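Local coordinates for RagB/SusD domain protein (Flavobacterium johnsoniae, PDB 5J90) that binds chitin and, as a SusD-like outer-membrane lipoprotein, probably captures the polysaccharide at the cell surface for uptake, at residues 182-187 with 197-202; 228-233 with 347-352; 329-334 with 365-370; 468-473 with 484-489. All blocks are in the same frame, centred on the assembly; numbering follows the deposited sequence. Where two conformers were deposited one is given.

Three of the four contacts form a connected cluster in this largely helical protein, and the fourth stands apart. Helix 196-213 is the common element: in interaction 1 it supplies the indole, while the adjacent V200 lies against a residue of interaction 2 (V200 CG1 to Q232 OE1, 3.6 Å) and F202 against one of interaction 3 (F202 CE1 to M330 SD, 3.8 Å). Interactions 2 and 3 alternate along the chain without touching, their nearest atoms about 9 Å apart. Interaction 4 has its centre about 36 Å from that of interaction 3, across the centre of the chain, and its S487 and K488 are hydrogen-bonded to the second subunit.

Interaction 1 of 4, residues 182-187 with 197-202; sequences STFEST and ESWVRF
F184 and W199 meet as an offset edge-to-face pair, a small example of a loop packed on a helix through a pair of aromatic rings. The path of the phenylalanine is easy to trace. Its CB points toward helix 196-213, and with CG anti to the backbone N (chi1 -165°) the ring is carried on to the indole. One side of the ring does the touching: CD2 comes within 4.1 Å of W199 NE1, and CE2, further out, comes within 3.8 Å of W199 CZ2. The planes stand at 79°, with the centroid of the F184 ring 5.6 Å from that of the five-membered ring of W199. The indole N-H is spoken for by D188, whose OD2 it reaches, which should help to fix the rotation of the indole.

The loop has its own bracing. S182 OG accepts from the backbone N of F184 at 3.0 Å, an ST turn, and also bonds to the backbone of G194. On the helix, R201 NH2 bridges to the anti lone pair of E197 OE2 at 2.8 Å, one turn away.

Both rings are buried. L118 of helix 113-134 and F37 of helix 33-37 touch both of them, F33 adds an edge-to-face partner to F184, and Y192 does the same for W199. The result is an aromatic cluster joining the loop before helix 196-213 to the helical body of the SusD-like fold.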
loop_
_atom_site.group_PDB
_atom_site.type_symbol
_atom_site.label_atom_id
_atom_site.label_comp_id
_atom_site.label_asym_id
_atom_site.label_seq_id
_atom_site.Cartn_x
_atom_site.Cartn_y
_atom_site.Cartn_z
ATOM N N SER A 182 40.979 -6.296 17.294
ATOM C CA SER A 182 39.673 -6.052 17.903
ATOM C C SER A 182 39.771 -5.729 19.387
ATOM O O SER A 182 40.596 -6.294 20.106
ATOM C CB SER A 182 38.751 -7.257 17.725
ATOM O OG SER A 182 37.528 -7.043 18.421
ATOM N N THR A 183 38.914 -4.822 19.840
ATOM C CA THR A 183 38.784 -4.535 21.259
ATOM C C THR A 183 37.388 -4.918 21.752
ATOM O O THR A 183 36.905 -4.375 22.747
ATOM C CB THR A 183 39.061 -3.048 21.564
ATOM O OG1 THR A 183 38.296 -2.214 20.683
ATOM C CG2 THR A 183 40.541 -2.740 21.370
ATOM N N PHE A 184 36.759 -5.874 21.069
ATOM C CA PHE A 184 35.357 -6.216 21.337
ATOM C C PHE A 184 35.123 -7.640 21.852
ATOM O O PHE A 184 34.015 -7.973 22.258
ATOM C CB PHE A 184 34.517 -5.966 20.070
ATOM C CG PHE A 184 33.020 -5.938 20.302
ATOM C CD1 PHE A 184 32.444 -5.002 21.148
ATOM C CD2 PHE A 184 32.190 -6.833 19.640
ATOM C CE1 PHE A 184 31.059 -4.967 21.339
ATOM C CE2 PHE A 184 30.811 -6.799 19.824
ATOM C CZ PHE A 184 30.249 -5.875 20.682
ATOM N N GLU A 185 36.150 -8.488 21.858
ATOM C CA GLU A 185 35.908 -9.891 22.204
ATOM C C GLU A 185 35.257 -10.094 23.580
ATOM O O GLU A 185 34.306 -10.863 23.709
ATOM C CB GLU A 185 37.174 -10.757 22.085
ATOM C CG GLU A 185 36.885 -12.214 22.418
ATOM C CD GLU A 185 38.026 -13.163 22.108
ATOM O OE1 GLU A 185 39.110 -12.703 21.693
ATOM O OE2 GLU A 185 37.820 -14.383 22.282
ATOM N N SER A 186 35.755 -9.395 24.595
ATOM C CA SER A 186 35.232 -9.574 25.950
ATOM C C SER A 186 33.795 -9.072 26.114
ATOM O O SER A 186 33.099 -9.454 27.054
ATOM C CB SER A 186 36.149 -8.918 26.988
ATOM O OG SER A 186 36.221 -7.516 26.815
ATOM N N THR A 187 33.355 -8.226 25.186
ATOM C CA THR A 187 32.007 -7.659 25.240
ATOM C C THR A 187 31.026 -8.427 24.345
ATOM O O THR A 187 29.823 -8.465 24.614
ATOM C CB THR A 187 32.027 -6.181 24.828
ATOM O OG1 THR A 187 32.937 -5.455 25.668
ATOM C CG2 THR A 187 30.648 -5.561 24.942
ATOM N N GLU A 197 35.364 -8.610 10.980
ATOM C CA GLU A 197 34.995 -9.112 9.662
ATOM C C GLU A 197 33.669 -9.881 9.700
ATOM O O GLU A 197 32.850 -9.745 8.784
ATOM C CB GLU A 197 36.124 -9.988 9.104
ATOM C CG GLU A 197 35.851 -10.540 7.715
ATOM C CD GLU A 197 36.963 -11.439 7.213
ATOM O OE1 GLU A 197 38.097 -11.338 7.735
ATOM O OE2 GLU A 197 36.695 -12.256 6.310
ATOM N N SER A 198 33.441 -10.659 10.761
ATOM C CA SER A 198 32.193 -11.404 10.892
ATOM C C SER A 198 31.014 -10.471 11.168
ATOM O O SER A 198 29.901 -10.708 10.693
ATOM C CB SER A 198 32.308 -12.447 11.994
ATOM O OG SER A 198 33.299 -13.399 11.641
ATOM N N TRP A 199 31.261 -9.409 11.926
ATOM C CA TRP A 199 30.245 -8.396 12.153
ATOM C C TRP A 199 29.883 -7.670 10.850
ATOM O O TRP A 199 28.711 -7.370 10.606
ATOM C CB TRP A 199 30.699 -7.431 13.250
ATOM C CG TRP A 199 30.382 -7.958 14.624
ATOM C CD1 TRP A 199 31.195 -8.704 15.436
ATOM C CD2 TRP A 199 29.149 -7.792 15.331
ATOM N NE1 TRP A 199 30.542 -9.000 16.609
ATOM C CE2 TRP A 199 29.282 -8.457 16.568
ATOM C CE3 TRP A 199 27.943 -7.143 15.039
ATOM C CZ2 TRP A 199 28.257 -8.488 17.513
ATOM C CZ3 TRP A 199 26.927 -7.175 15.978
ATOM C CH2 TRP A 199 27.092 -7.843 17.199
ATOM N N VAL A 200 30.868 -7.401 10.001
ATOM C CA VAL A 200 30.586 -6.748 8.724
ATOM C C VAL A 200 29.795 -7.688 7.818
ATOM O O VAL A 200 28.827 -7.268 7.174
ATOM C CB VAL A 200 31.875 -6.266 8.019
ATOM C CG1 VAL A 200 31.564 -5.789 6.597
ATOM C CG2 VAL A 200 32.540 -5.158 8.829
ATOM N N ARG A 201 30.164 -8.964 7.800
ATOM C CA ARG A 201 29.467 -9.945 6.982
ATOM C C ARG A 201 28.010 -10.073 7.444
ATOM O O ARG A 201 27.095 -10.221 6.618
ATOM C CB ARG A 201 30.218 -11.288 7.022
ATOM C CG ARG A 201 29.698 -12.336 6.061
ATOM C CD ARG A 201 30.686 -13.503 5.923
ATOM N NE ARG A 201 31.935 -13.102 5.281
ATOM C CZ ARG A 201 33.126 -13.079 5.876
ATOM N NH1 ARG A 201 33.254 -13.425 7.154
ATOM N NH2 ARG A 201 34.200 -12.717 5.185
ATOM N N PHE A 202 27.788 -9.997 8.755
ATOM C CA PHE A 202 26.426 -9.986 9.286
ATOM C C PHE A 202 25.700 -8.726 8.810
ATOM O O PHE A 202 24.582 -8.815 8.295
ATOM C CB PHE A 202 26.416 -10.091 10.819
ATOM C CG PHE A 202 25.069 -9.799 11.441
ATOM C CD1 PHE A 202 23.919 -10.433 10.984
ATOM C CD2 PHE A 202 24.954 -8.886 12.478
ATOM C CE1 PHE A 202 22.673 -10.157 11.548
ATOM C CE2 PHE A 202 23.711 -8.613 13.046
ATOM C CZ PHE A 202 22.585 -9.247 12.584
#

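Interaction 2 of 4, residues 228-233 with 347-352; sequences KAVAQK and WNMGGT
The backbone carbonyl oxygen of M349 receives a hydrogen bond from NE of R339 and also has a methyl of V230 beside it, CG1 at 3.9 Å. The same methyl lies closer still to the preceding carbonyl, 3.6 Å from N348 O. One branch of a valine thus rests against two successive peptide groups of the loop, while its other branch meets a side chain: V230 CG2 is 3.8 Å from the terminal methyl CE of M349 and 4.0 Å from its SD.

The thioether gets there by folding back. M349 leaves the backbone with its CB directed away from helix 219-231, but bends at chi2 (-72°) and again at chi3 bring the end of the chain round to the valine, which it crosses at about a right angle. On the helix, V230 has CG1 anti to the backbone N, and both methyls face the loop.

This is a helix-to-loop contact in a helical fold of the TPR clan: the last turn of helix 219-231 is packed against the link between helices 332-344 and 353-368. N348 is the centre of an inverse gamma turn, and its backbone N bonds to E227 of the helix, giving a polar tie beside the apolar one. Beyond it, G350 adopts positive phi, and T352 caps the start of helix 353-368. A 1,2-ethanediol, probably from the crystallisation liquor, lies about 4 Å from the side chain of V230.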
loop_
_atom_site.group_PDB
_atom_site.type_symbol
_atom_site.label_atom_id
_atom_site.label_comp_id
_atom_site.label_asym_id
_atom_site.label_seq_id
_atom_site.Cartn_x
_atom_site.Cartn_y
_atom_site.Cartn_z
ATOM N N LYS A 228 24.522 -4.092 -3.253
ATOM C CA LYS A 228 25.568 -3.583 -2.360
ATOM C C LYS A 228 26.002 -4.640 -1.335
ATOM O O LYS A 228 27.195 -4.818 -1.074
ATOM C CB LYS A 228 25.085 -2.334 -1.604
ATOM C CG LYS A 228 25.188 -1.027 -2.361
ATOM C CD LYS A 228 24.461 0.122 -1.624
ATOM C CE LYS A 228 24.974 0.322 -0.211
ATOM N NZ LYS A 228 24.180 1.398 0.480
ATOM N N ALA A 229 25.026 -5.332 -0.755
ATOM C CA ALA A 229 25.303 -6.340 0.271
ATOM C C ALA A 229 26.251 -7.410 -0.251
ATOM O O ALA A 229 27.215 -7.801 0.425
ATOM C CB ALA A 229 23.996 -6.978 0.754
ATOM N N VAL A 230 25.973 -7.874 -1.464
ATOM C CA VAL A 230 26.726 -8.959 -2.072
ATOM C C VAL A 230 28.077 -8.458 -2.584
ATOM O O VAL A 230 29.080 -9.178 -2.532
ATOM C CB VAL A 230 25.894 -9.612 -3.203
ATOM C CG1 VAL A 230 26.742 -10.571 -4.030
ATOM C CG2 VAL A 230 24.695 -10.329 -2.608
ATOM N N ALA A 231 28.112 -7.210 -3.036
ATOM C CA ALA A 231 29.317 -6.628 -3.636
ATOM C C ALA A 231 30.394 -6.236 -2.622
ATOM O O ALA A 231 31.572 -6.101 -2.982
ATOM C CB ALA A 231 28.945 -5.414 -4.491
ATOM N N GLN A 232 29.999 -6.021 -1.367
ATOM C CA GLN A 232 30.945 -5.621 -0.333
ATOM C C GLN A 232 32.039 -6.680 -0.243
ATOM O O GLN A 232 31.782 -7.862 -0.462
ATOM C CB GLN A 232 30.219 -5.452 1.013
ATOM C CG GLN A 232 30.880 -4.480 1.986
ATOM C CD GLN A 232 31.990 -5.098 2.826
ATOM O OE1 GLN A 232 32.002 -6.300 3.091
ATOM N NE2 GLN A 232 32.932 -4.260 3.256
ATOM N N LYS A 233 33.253 -6.258 0.090
ATOM C CA LYS A 233 34.404 -7.160 -0.003
ATOM C C LYS A 233 34.308 -8.444 0.822
ATOM O O LYS A 233 34.952 -9.440 0.485
ATOM C CB LYS A 233 35.724 -6.428 0.276
ATOM C CG LYS A 233 35.916 -5.998 1.710
ATOM C CD LYS A 233 37.188 -5.172 1.873
ATOM C CE LYS A 233 38.428 -5.968 1.551
ATOM N NZ LYS A 233 39.652 -5.128 1.750
ATOM N N TRP A 347 19.102 -10.099 -10.298
ATOM C CA TRP A 347 20.088 -9.271 -9.611
ATOM C C TRP A 347 21.453 -9.947 -9.486
ATOM O O TRP A 347 21.557 -11.170 -9.604
ATOM C CB TRP A 347 19.582 -8.912 -8.213
ATOM C CG TRP A 347 18.296 -8.145 -8.185
ATOM C CD1 TRP A 347 17.632 -7.581 -9.240
ATOM C CD2 TRP A 347 17.515 -7.861 -7.021
ATOM N NE1 TRP A 347 16.489 -6.951 -8.798
ATOM C CE2 TRP A 347 16.395 -7.113 -7.440
ATOM C CE3 TRP A 347 17.659 -8.163 -5.659
ATOM C CZ2 TRP A 347 15.420 -6.668 -6.544
ATOM C CZ3 TRP A 347 16.688 -7.710 -4.773
ATOM C CH2 TRP A 347 15.584 -6.984 -5.221
ATOM N N ASN A 348 22.481 -9.152 -9.214
ATOM C CA ASN A 348 23.852 -9.658 -9.127
ATOM C C ASN A 348 24.119 -10.329 -7.792
ATOM O O ASN A 348 24.627 -9.690 -6.860
ATOM C CB ASN A 348 24.861 -8.527 -9.324
ATOM C CG ASN A 348 24.878 -7.995 -10.731
ATOM O OD1 ASN A 348 24.409 -8.652 -11.662
ATOM N ND2 ASN A 348 25.441 -6.804 -10.902
ATOM N N MET A 349 23.796 -11.617 -7.718
ATOM C CA MET A 349 23.800 -12.340 -6.449
ATOM C C MET A 349 24.901 -13.388 -6.323
ATOM O O MET A 349 25.135 -13.895 -5.237
ATOM C CB MET A 349 22.443 -13.021 -6.226
ATOM C CG MET A 349 21.274 -12.054 -6.075
ATOM S SD MET A 349 21.272 -11.163 -4.486
ATOM C CE MET A 349 21.880 -9.548 -4.978
ATOM N N GLY A 350 25.572 -13.728 -7.421
ATOM C CA GLY A 350 26.546 -14.808 -7.397
ATOM C C GLY A 350 25.824 -16.139 -7.378
ATOM O O GLY A 350 25.420 -16.634 -6.323
ATOM N N GLY A 351 25.622 -16.712 -8.550
ATOM C CA GLY A 351 25.004 -18.010 -8.663
ATOM C C GLY A 351 23.654 -17.935 -9.336
ATOM O O GLY A 351 23.045 -16.859 -9.456
ATOM N N THR A 352 23.182 -19.092 -9.776
ATOM C CA THR A 352 21.839 -19.203 -10.320
ATOM C C THR A 352 20.841 -19.413 -9.181
ATOM O O THR A 352 21.209 -19.866 -8.095
ATOM C CB THR A 352 21.714 -20.390 -11.289
ATOM O OG1 THR A 352 21.921 -21.608 -10.569
ATOM C CG2 THR A 352 22.735 -20.279 -12.428
#

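Interaction 3 of 4, residues 329-334 with 365-370; sequences LMNAAE and FDQRGV
A hydrogen bond between the side-chain amides of Q367 and N331, assisted by water, joins the last turn of helix 353-368 to the chain just ahead of helix 332-344. Q367 NE2 donates to N331 OD1 at 3.1 Å, though not in the usual way: the N-H...O angle is 141°, and the donor sits above the carbonyl plane of the asparagine, 61° out of it. The amides are turned almost perpendicular, their planes 80° apart. Q367 was modelled in two conformers, and this geometry belongs to one of them; an extended chain, with CG anti to the backbone N, takes its amide across to N331.

In this conformer each of the two amides has a further polar link through water. Water 2 donates to Q367 OE1 at 2.8 Å and accepts from the backbone N of A333 at 2.9 Å, thereby bridging the glutamine to the first turn of helix 332-344. Water 1 accepts from N331 ND2 at 3.0 Å and, weakly, from R368 NH2. The arginine is bent at chi2, and its main tie is to the backbone: NH2 also bonds to the carbonyls of F429 and A427. A Schellman motif follows, in which G369 takes a positive phi.

Around this junction, L329 and M330 form a classic beta bulge against F244 at the start of strand 244-247. The side chain of M330 packs on helix 196-213, while A333 and E334 touch helix 413-428, so the contact lies where two short strands give way to neighbouring helices.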
loop_
_atom_site.group_PDB
_atom_site.type_symbol
_atom_site.label_atom_id
_atom_site.label_comp_id
_atom_site.label_asym_id
_atom_site.label_seq_id
_atom_site.Cartn_x
_atom_site.Cartn_y
_atom_site.Cartn_z
ATOM N N LEU A 329 19.438 -15.894 15.406
ATOM C CA LEU A 329 18.616 -14.794 14.917
ATOM C C LEU A 329 18.719 -14.603 13.403
ATOM O O LEU A 329 17.838 -13.997 12.797
ATOM C CB LEU A 329 18.961 -13.499 15.655
ATOM C CG LEU A 329 18.628 -13.516 17.144
ATOM C CD1 LEU A 329 19.196 -12.270 17.813
ATOM C CD2 LEU A 329 17.124 -13.626 17.358
ATOM N N MET A 330 19.784 -15.111 12.789
ATOM C CA MET A 330 19.896 -15.117 11.327
ATOM C C MET A 330 20.876 -16.211 10.904
ATOM O O MET A 330 22.081 -16.101 11.153
ATOM C CB MET A 330 20.349 -13.757 10.799
ATOM C CG MET A 330 20.431 -13.692 9.273
ATOM S SD MET A 330 21.092 -12.125 8.654
ATOM C CE MET A 330 19.700 -11.045 8.907
ATOM N N ASN A 331 20.357 -17.257 10.272
ATOM C CA ASN A 331 21.185 -18.375 9.828
ATOM C C ASN A 331 21.805 -18.141 8.465
ATOM O O ASN A 331 21.230 -17.448 7.627
ATOM C CB ASN A 331 20.352 -19.650 9.717
ATOM C CG ASN A 331 19.714 -20.060 11.018
ATOM O OD1 ASN A 331 20.340 -20.008 12.079
ATOM N ND2 ASN A 331 18.468 -20.501 10.941
ATOM N N ALA A 332 22.956 -18.757 8.217
ATOM C CA ALA A 332 23.555 -18.699 6.895
ATOM C C ALA A 332 22.585 -19.152 5.795
ATOM O O ALA A 332 22.619 -18.618 4.685
ATOM C CB ALA A 332 24.844 -19.526 6.868
ATOM N N ALA A 333 21.722 -20.120 6.087
ATOM C CA ALA A 333 20.771 -20.593 5.078
ATOM C C ALA A 333 19.941 -19.447 4.499
ATOM O O ALA A 333 19.701 -19.397 3.291
ATOM C CB ALA A 333 19.862 -21.673 5.643
ATOM N N GLU A 334 19.528 -18.517 5.356
ATOM C CA GLU A 334 18.734 -17.379 4.908
ATOM C C GLU A 334 19.473 -16.563 3.853
ATOM O O GLU A 334 18.858 -16.069 2.914
ATOM C CB GLU A 334 18.368 -16.470 6.087
ATOM C CG GLU A 334 17.574 -15.242 5.633
ATOM C CD GLU A 334 17.121 -14.327 6.754
ATOM O OE1 GLU A 334 17.126 -14.744 7.934
ATOM O OE2 GLU A 334 16.744 -13.176 6.438
ATOM N N PHE A 365 20.486 -28.238 6.494
ATOM C CA PHE A 365 20.665 -29.637 6.900
ATOM C C PHE A 365 21.953 -29.785 7.704
ATOM O O PHE A 365 21.958 -30.436 8.760
ATOM C CB PHE A 365 20.696 -30.569 5.683
ATOM C CG PHE A 365 19.350 -31.131 5.291
ATOM C CD1 PHE A 365 18.276 -30.298 4.988
ATOM C CD2 PHE A 365 19.169 -32.505 5.181
ATOM C CE1 PHE A 365 17.049 -30.826 4.610
ATOM C CE2 PHE A 365 17.948 -33.036 4.805
ATOM C CZ PHE A 365 16.884 -32.196 4.513
ATOM N N ASP A 366 23.042 -29.189 7.222
ATOM C CA ASP A 366 24.312 -29.247 7.938
ATOM C C ASP A 366 24.204 -28.580 9.305
ATOM O O ASP A 366 24.720 -29.096 10.305
ATOM C CB ASP A 366 25.427 -28.593 7.123
ATOM C CG ASP A 366 25.804 -29.393 5.890
ATOM O OD1 ASP A 366 25.433 -30.585 5.796
ATOM O OD2 ASP A 366 26.488 -28.822 5.018
ATOM N N GLN A 367 23.522 -27.436 9.354
ATOM C CA GLN A 367 23.376 -26.700 10.597
ATOM C C GLN A 367 22.653 -27.535 11.652
ATOM O O GLN A 367 22.992 -27.474 12.845
ATOM C CB GLN A 367 22.626 -25.389 10.357
ATOM C CG GLN A 367 22.659 -24.479 11.559
ATOM C CD GLN A 367 22.048 -23.122 11.300
ATOM O OE1 GLN A 367 21.092 -22.982 10.527
ATOM N NE2 GLN A 367 22.589 -22.111 11.957
ATOM N N ARG A 368 21.677 -28.322 11.211
ATOM C CA ARG A 368 20.873 -29.127 12.128
ATOM C C ARG A 368 21.448 -30.528 12.351
ATOM O O ARG A 368 20.902 -31.302 13.129
ATOM C CB ARG A 368 19.426 -29.223 11.628
ATOM C CG ARG A 368 18.795 -27.883 11.269
ATOM C CD ARG A 368 18.806 -26.903 12.426
ATOM N NE ARG A 368 18.030 -25.714 12.078
ATOM C CZ ARG A 368 17.590 -24.823 12.952
ATOM N NH1 ARG A 368 17.843 -24.967 14.248
ATOM N NH2 ARG A 368 16.884 -23.787 12.527
ATOM N N GLY A 369 22.537 -30.851 11.662
ATOM C CA GLY A 369 23.213 -32.128 11.865
ATOM C C GLY A 369 22.488 -33.330 11.293
ATOM O O GLY A 369 22.623 -34.445 11.812
ATOM N N VAL A 370 21.719 -33.127 10.228
ATOM C CA VAL A 370 20.989 -34.225 9.605
ATOM C C VAL A 370 21.537 -34.549 8.223
ATOM O O VAL A 370 22.049 -33.678 7.515
ATOM C CB VAL A 370 19.468 -33.962 9.525
ATOM C CG1 VAL A 370 18.861 -33.929 10.923
ATOM C CG2 VAL A 370 19.182 -32.674 8.773
HETATM O O HOH W 1 16.932 -20.598 13.488
HETATM O O HOH W 2 22.061 -22.346 7.981
#

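Interaction 4 of 4, residues 468-473 with 484-489; sequences INFVQS and TGVSKL
F470 brings the CE2-CZ side of its ring up to the backbone of helix 479-489 at G485, where the helix has no side chain to intervene. The torsions account for the approach: CG is anti to the carbonyl carbon and beside the backbone N (chi1 -63°), continuing the direction of a CB that already points at the helix. F470 CE2 leads, 3.5 Å from G485 C and 3.6 Å from V486 N. CZ, next round the ring, comes within 3.6 Å of G485 O.

Two branched side chains take up the remaining contacts. V486 has CG1 anti to its backbone N, which leaves CG2 as the branch that meets the phenylalanine, 3.9 Å from both CD2 and CE2 of F470. L489, one turn after G485, leaves the helix with CG anti to its own N (chi1 -176°), and its CD2 makes a looser approach to F470 CE2 at 4.4 Å.

Two consecutive helices, 472-477 and 479-489, bring the chain back on itself in the C-terminal part of this SusD-like protein: F470, just before the N-cap residue V471, packs on the second helix. Other partners hold the phenylalanine too. Its ring has a cation-pi contact with R467 and an edge-to-face one with Y151, and its backbone N bonds to D493. Where the second helix ends, the carbonyl of K488 accepts a hydrogen bond from N504 of the second subunit.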
loop_
_atom_site.group_PDB
_atom_site.type_symbol
_atom_site.label_atom_id
_atom_site.label_comp_id
_atom_site.label_asym_id
_atom_site.label_seq_id
_atom_site.Cartn_x
_atom_site.Cartn_y
_atom_site.Cartn_z
ATOM N N ILE A 468 0.784 -4.711 14.239
ATOM C CA ILE A 468 0.205 -4.500 15.564
ATOM C C ILE A 468 -0.051 -3.005 15.745
ATOM O O ILE A 468 0.707 -2.156 15.263
ATOM C CB ILE A 468 1.106 -5.093 16.676
ATOM C CG1 ILE A 468 1.251 -6.599 16.449
ATOM C CG2 ILE A 468 0.540 -4.789 18.073
ATOM C CD1 ILE A 468 2.130 -7.318 17.473
ATOM N N ASN A 469 -1.148 -2.693 16.432
ATOM C CA ASN A 469 -1.536 -1.305 16.693
ATOM C C ASN A 469 -0.641 -0.614 17.723
ATOM O O ASN A 469 -0.010 -1.277 18.557
ATOM C CB ASN A 469 -3.013 -1.224 17.112
ATOM C CG ASN A 469 -3.322 -2.082 18.323
ATOM O OD1 ASN A 469 -3.112 -3.300 18.311
ATOM N ND2 ASN A 469 -3.806 -1.448 19.389
ATOM N N PHE A 470 -0.573 0.709 17.654
ATOM C CA PHE A 470 0.302 1.472 18.545
ATOM C C PHE A 470 -0.060 1.211 20.016
ATOM O O PHE A 470 -1.222 0.953 20.348
ATOM C CB PHE A 470 0.255 2.964 18.191
ATOM C CG PHE A 470 0.769 3.278 16.808
ATOM C CD1 PHE A 470 2.001 2.810 16.380
ATOM C CD2 PHE A 470 0.015 4.055 15.934
ATOM C CE1 PHE A 470 2.479 3.117 15.098
ATOM C CE2 PHE A 470 0.473 4.356 14.658
ATOM C CZ PHE A 470 1.699 3.897 14.238
ATOM N N VAL A 471 0.943 1.268 20.889
ATOM C CA VAL A 471 0.807 0.690 22.231
ATOM C C VAL A 471 0.292 1.649 23.315
ATOM O O VAL A 471 0.339 2.885 23.176
ATOM C CB VAL A 471 2.134 0.029 22.694
ATOM C CG1 VAL A 471 2.610 -0.983 21.658
ATOM C CG2 VAL A 471 3.200 1.077 22.962
ATOM N N GLN A 472 -0.176 1.047 24.406
ATOM C CA GLN A 472 -0.819 1.787 25.488
ATOM C C GLN A 472 0.089 2.798 26.152
ATOM O O GLN A 472 -0.350 3.899 26.472
ATOM C CB GLN A 472 -1.338 0.827 26.559
ATOM C CG GLN A 472 -2.499 -0.020 26.129
ATOM C CD GLN A 472 -2.903 -1.013 27.210
ATOM O OE1 GLN A 472 -2.060 -1.516 27.956
ATOM N NE2 GLN A 472 -4.184 -1.301 27.284
ATOM N N SER A 473 1.344 2.437 26.383
ATOM C CA SER A 473 2.250 3.353 27.067
ATOM C C SER A 473 2.439 4.620 26.243
ATOM O O SER A 473 2.623 5.715 26.787
ATOM C CB SER A 473 3.598 2.698 27.356
ATOM O OG SER A 473 4.281 2.440 26.132
ATOM N N THR A 484 1.309 11.517 15.335
ATOM C CA THR A 484 2.217 11.527 14.185
ATOM C C THR A 484 2.370 10.126 13.595
ATOM O O THR A 484 2.466 9.976 12.376
ATOM C CB THR A 484 3.611 12.159 14.473
ATOM O OG1 THR A 484 4.394 11.299 15.318
ATOM C CG2 THR A 484 3.472 13.552 15.109
ATOM N N GLY A 485 2.375 9.100 14.443
ATOM C CA GLY A 485 2.458 7.735 13.946
ATOM C C GLY A 485 1.241 7.366 13.121
ATOM O O GLY A 485 1.368 6.771 12.048
ATOM N N VAL A 486 0.055 7.721 13.605
ATOM C CA VAL A 486 -1.169 7.449 12.861
ATOM C C VAL A 486 -1.158 8.192 11.517
ATOM O O VAL A 486 -1.520 7.622 10.478
ATOM C CB VAL A 486 -2.412 7.773 13.711
ATOM C CG1 VAL A 486 -3.680 7.575 12.896
ATOM C CG2 VAL A 486 -2.433 6.892 14.950
ATOM N N SER A 487 -0.708 9.443 11.515
ATOM C CA SER A 487 -0.584 10.188 10.269
ATOM C C SER A 487 0.308 9.432 9.293
ATOM O O SER A 487 -0.042 9.262 8.125
ATOM C CB SER A 487 -0.031 11.595 10.511
ATOM O OG SER A 487 -0.921 12.365 11.309
ATOM N N LYS A 488 1.451 8.953 9.778
ATOM C CA LYS A 488 2.433 8.318 8.906
ATOM C C LYS A 488 2.059 6.878 8.533
ATOM O O LYS A 488 2.668 6.284 7.638
ATOM C CB LYS A 488 3.838 8.448 9.510
ATOM C CG LYS A 488 4.340 9.900 9.419
ATOM C CD LYS A 488 5.530 10.215 10.309
ATOM C CE LYS A 488 5.713 11.728 10.422
ATOM N NZ LYS A 488 7.032 12.102 11.020
ATOM N N LEU A 489 1.028 6.348 9.185
ATOM C CA LEU A 489 0.456 5.040 8.865
ATOM C C LEU A 489 -0.524 5.116 7.685
ATOM O O LEU A 489 -0.695 4.141 6.952
ATOM C CB LEU A 489 -0.252 4.455 10.093
ATOM C CG LEU A 489 -0.839 3.048 9.975
ATOM C CD1 LEU A 489 0.288 2.031 9.862
ATOM C CD2 LEU A 489 -1.722 2.744 11.191
#